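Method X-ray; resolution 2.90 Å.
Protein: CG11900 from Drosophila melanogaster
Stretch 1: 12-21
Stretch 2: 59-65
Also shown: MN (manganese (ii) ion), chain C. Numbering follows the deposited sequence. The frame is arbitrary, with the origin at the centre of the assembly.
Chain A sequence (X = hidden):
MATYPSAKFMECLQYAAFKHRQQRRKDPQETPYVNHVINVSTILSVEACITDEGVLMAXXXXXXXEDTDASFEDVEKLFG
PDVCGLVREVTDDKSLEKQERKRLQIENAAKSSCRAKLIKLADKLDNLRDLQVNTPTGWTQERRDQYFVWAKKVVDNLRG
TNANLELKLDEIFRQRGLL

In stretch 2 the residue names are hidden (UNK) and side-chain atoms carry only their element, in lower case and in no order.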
# COMPACT_ATOMS: atom_id res chain seq x y z
N CYS A 12 -2.33 -2.17 9.50
CA CYS A 12 -1.11 -2.88 9.21
C CYS A 12 -0.57 -2.41 7.86
O CYS A 12 0.64 -2.23 7.69
CB CYS A 12 -1.36 -4.38 9.18
SG CYS A 12 0.12 -5.30 8.72
N LEU A 13 -1.46 -2.23 6.90
CA LEU A 13 -1.09 -1.77 5.56
C LEU A 13 -0.48 -0.39 5.72
O LEU A 13 0.55 -0.07 5.12
CB LEU A 13 -2.34 -1.63 4.68
CG LEU A 13 -2.21 -1.73 3.15
CD1 LEU A 13 -3.19 -0.75 2.53
CD2 LEU A 13 -0.80 -1.43 2.71
N GLN A 14 -1.14 0.42 6.53
CA GLN A 14 -0.72 1.78 6.83
C GLN A 14 0.63 1.76 7.53
O GLN A 14 1.52 2.54 7.20
CB GLN A 14 -1.76 2.43 7.74
CG GLN A 14 -1.54 3.92 7.97
CD GLN A 14 -2.72 4.57 8.72
OE1 GLN A 14 -2.80 4.53 9.96
NE2 GLN A 14 -3.64 5.15 7.96
N TYR A 15 0.77 0.86 8.49
CA TYR A 15 2.00 0.76 9.24
C TYR A 15 3.17 0.34 8.34
O TYR A 15 4.24 0.94 8.37
CB TYR A 15 1.81 -0.21 10.39
CG TYR A 15 3.02 -0.34 11.27
CD1 TYR A 15 3.68 -1.56 11.40
CD2 TYR A 15 3.49 0.76 11.98
CE1 TYR A 15 4.78 -1.69 12.22
CE2 TYR A 15 4.60 0.63 12.81
CZ TYR A 15 5.23 -0.59 12.92
OH TYR A 15 6.33 -0.73 13.74
N ALA A 16 2.96 -0.69 7.53
CA ALA A 16 3.99 -1.13 6.61
C ALA A 16 4.42 0.09 5.77
O ALA A 16 5.60 0.42 5.69
CB ALA A 16 3.47 -2.24 5.71
N ALA A 17 3.44 0.76 5.16
CA ALA A 17 3.64 1.94 4.32
C ALA A 17 4.38 3.10 4.98
O ALA A 17 5.07 3.89 4.31
CB ALA A 17 2.29 2.43 3.82
N PHE A 18 4.22 3.22 6.30
CA PHE A 18 4.84 4.28 7.07
C PHE A 18 6.30 4.02 7.40
O PHE A 18 7.17 4.84 7.14
CB PHE A 18 4.08 4.48 8.37
CG PHE A 18 4.66 5.55 9.23
CD1 PHE A 18 4.71 6.85 8.76
CD2 PHE A 18 5.20 5.25 10.47
CE1 PHE A 18 5.30 7.86 9.52
CE2 PHE A 18 5.80 6.25 11.25
CZ PHE A 18 5.85 7.55 10.77
N LYS A 19 6.55 2.85 8.00
CA LYS A 19 7.88 2.44 8.39
C LYS A 19 8.83 2.37 7.18
O LYS A 19 10.01 2.71 7.27
CB LYS A 19 7.81 1.07 9.09
CG LYS A 19 6.87 0.99 10.30
CD LYS A 19 7.56 1.32 11.63
CE LYS A 19 7.80 2.80 11.83
NZ LYS A 19 8.41 3.09 13.16
N HIS A 20 8.30 1.92 6.05
CA HIS A 20 9.10 1.82 4.83
C HIS A 20 9.19 3.15 4.06
O HIS A 20 10.06 3.31 3.22
CB HIS A 20 8.51 0.75 3.89
CG HIS A 20 8.73 -0.66 4.34
ND1 HIS A 20 9.98 -1.26 4.34
CD2 HIS A 20 7.86 -1.62 4.76
CE1 HIS A 20 9.86 -2.52 4.73
NE2 HIS A 20 8.59 -2.76 4.99
N ARG A 21 8.30 4.10 4.36
CA ARG A 21 8.24 5.39 3.66
C ARG A 21 9.52 5.94 3.02
O ARG A 21 9.45 6.54 1.93
CB ARG A 21 7.65 6.46 4.58
CG ARG A 21 8.53 6.89 5.73
CD ARG A 21 7.86 8.04 6.48
NE ARG A 21 8.58 8.46 7.69
CZ ARG A 21 8.93 7.65 8.69
NH1 ARG A 21 9.58 8.14 9.74
NH2 ARG A 21 8.65 6.36 8.64
N UNK A 59 2.68 -10.71 5.64
CA UNK A 59 3.39 -10.45 4.38
C UNK A 59 3.63 -8.95 4.18
O UNK A 59 4.69 -8.54 3.73
c UNK A 59 2.60 -11.00 3.20
N UNK A 60 2.64 -8.13 4.52
CA UNK A 60 2.80 -6.69 4.39
C UNK A 60 3.95 -6.22 5.30
O UNK A 60 4.64 -5.23 5.01
c UNK A 60 0.41 -5.94 3.69
c UNK A 60 -0.85 -5.28 4.20
c UNK A 60 0.93 -5.20 2.48
c UNK A 60 1.50 -5.97 4.77
N UNK A 61 4.17 -6.99 6.37
CA UNK A 61 5.18 -6.70 7.39
C UNK A 61 6.40 -7.62 7.39
O UNK A 61 7.20 -7.59 8.33
c UNK A 61 4.53 -6.79 8.76
c UNK A 61 3.32 -5.90 9.04
c UNK A 61 2.89 -6.11 10.47
c UNK A 61 3.65 -4.43 8.80
N UNK A 62 6.54 -8.43 6.35
CA UNK A 62 7.65 -9.35 6.23
C UNK A 62 9.03 -8.70 6.10
O UNK A 62 10.04 -9.40 6.12
n UNK A 62 8.78 -10.23 2.92
c UNK A 62 8.88 -9.52 1.82
n UNK A 62 8.02 -8.51 1.88
c UNK A 62 7.43 -10.27 5.04
c UNK A 62 7.81 -9.67 3.73
c UNK A 62 7.35 -8.59 3.07
N UNK A 63 9.11 -7.38 5.94
CA UNK A 63 10.41 -6.72 5.83
C UNK A 63 10.60 -5.59 6.84
O UNK A 63 11.71 -5.12 7.01
o UNK A 63 11.95 -8.23 3.92
c UNK A 63 10.67 -6.21 4.39
o UNK A 63 11.01 -7.23 2.22
c UNK A 63 11.24 -7.31 3.45
N UNK A 64 9.53 -5.16 7.52
CA UNK A 64 9.66 -4.08 8.50
C UNK A 64 10.60 -4.40 9.64
O UNK A 64 11.58 -3.70 9.87
c UNK A 64 7.46 -2.94 8.15
c UNK A 64 8.32 -3.67 9.15
c UNK A 64 7.62 -4.88 9.71
N UNK A 65 10.31 -5.47 10.37
CA UNK A 65 11.14 -5.81 11.51
C UNK A 65 12.61 -5.95 11.15
O UNK A 65 13.48 -5.78 12.00
c UNK A 65 9.18 -7.00 12.53
c UNK A 65 10.66 -7.10 12.19
c UNK A 65 11.47 -7.34 13.45
MN MN C . 11.04 -8.94 0.78
O HOH W 1 7.42 -5.10 5.66

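Position 59 carries a single side-chain carbon, which points away from stretch 1 and makes no contact with it; this is Ala59, a buried residue of the incoming helix.

At position 60 there are four carbons, forked at the second, and they face the helix of stretch 1. One branch tip lies 3.8 Å from the CA of Leu13, and the CB is 4.2 Å from Cys12 SG. A four-carbon chain forked in this way is leucine. In Leu60 the rotamer is m,t, which brings CD1 to 3.9 Å from Leu13 CG, while the backbone O of Leu60 approaches Ala16 CB at 3.3 Å.

Position 61 again has four carbons forked at the second. Its CA-to-CB bond points sideways, yet the end of the chain comes nearer, with the fork carbon 3.3 Å from Cys12 SG and one tip 3.9 Å from Tyr15 CD1. This is Leu61, the first residue to leave helical geometry. Its CD2 sits at the edge of the Tyr15 ring and 3.8 Å from Ala16 CB.

Position 62 shows one carbon followed by a five-membered ring of three carbons and two nitrogens, an imidazole, and is therefore His62. It makes no contact with stretch 1.

Two carbons, the second bearing two oxygens, occupy position 63. The CB lies 3.8 Å from His20 CE1, near the plane of that ring, and one oxygen is 2.2 Å from the manganese ion. Two oxygens on the terminal carbon make a carboxylate, so this is Asp63, whose OD2 binds the metal.

Position 64 has three carbons, the first carrying the other two, and points toward stretch 1. One tip is 3.4 Å from His20 NE2 and 4.1 Å from Lys19 CB. This is Val64, and the tip is CG1.

Position 65 has the same three-carbon branch, but it points away and touches nothing on stretch 1: Val65.

The contact is mainly apolar, and no direct hydrogen bond crosses it. Cys12 and Ala16, four residues apart on one helix, both point toward stretch 2, and the small Ala16 side chain allows a close approach, with its CA 5.7 Å from that of Leu61. Polar linkage comes through water 1, which donates to Leu60 O (2.9 Å from the water O), accepts from Asp63 N (2.9 Å) and hydrogen-bonds His20 NE2 (2.7 Å). The water thus ties His20 to the turn that carries the metal ligand Asp63.

Stretch 2 (59-65) ALLHDVV
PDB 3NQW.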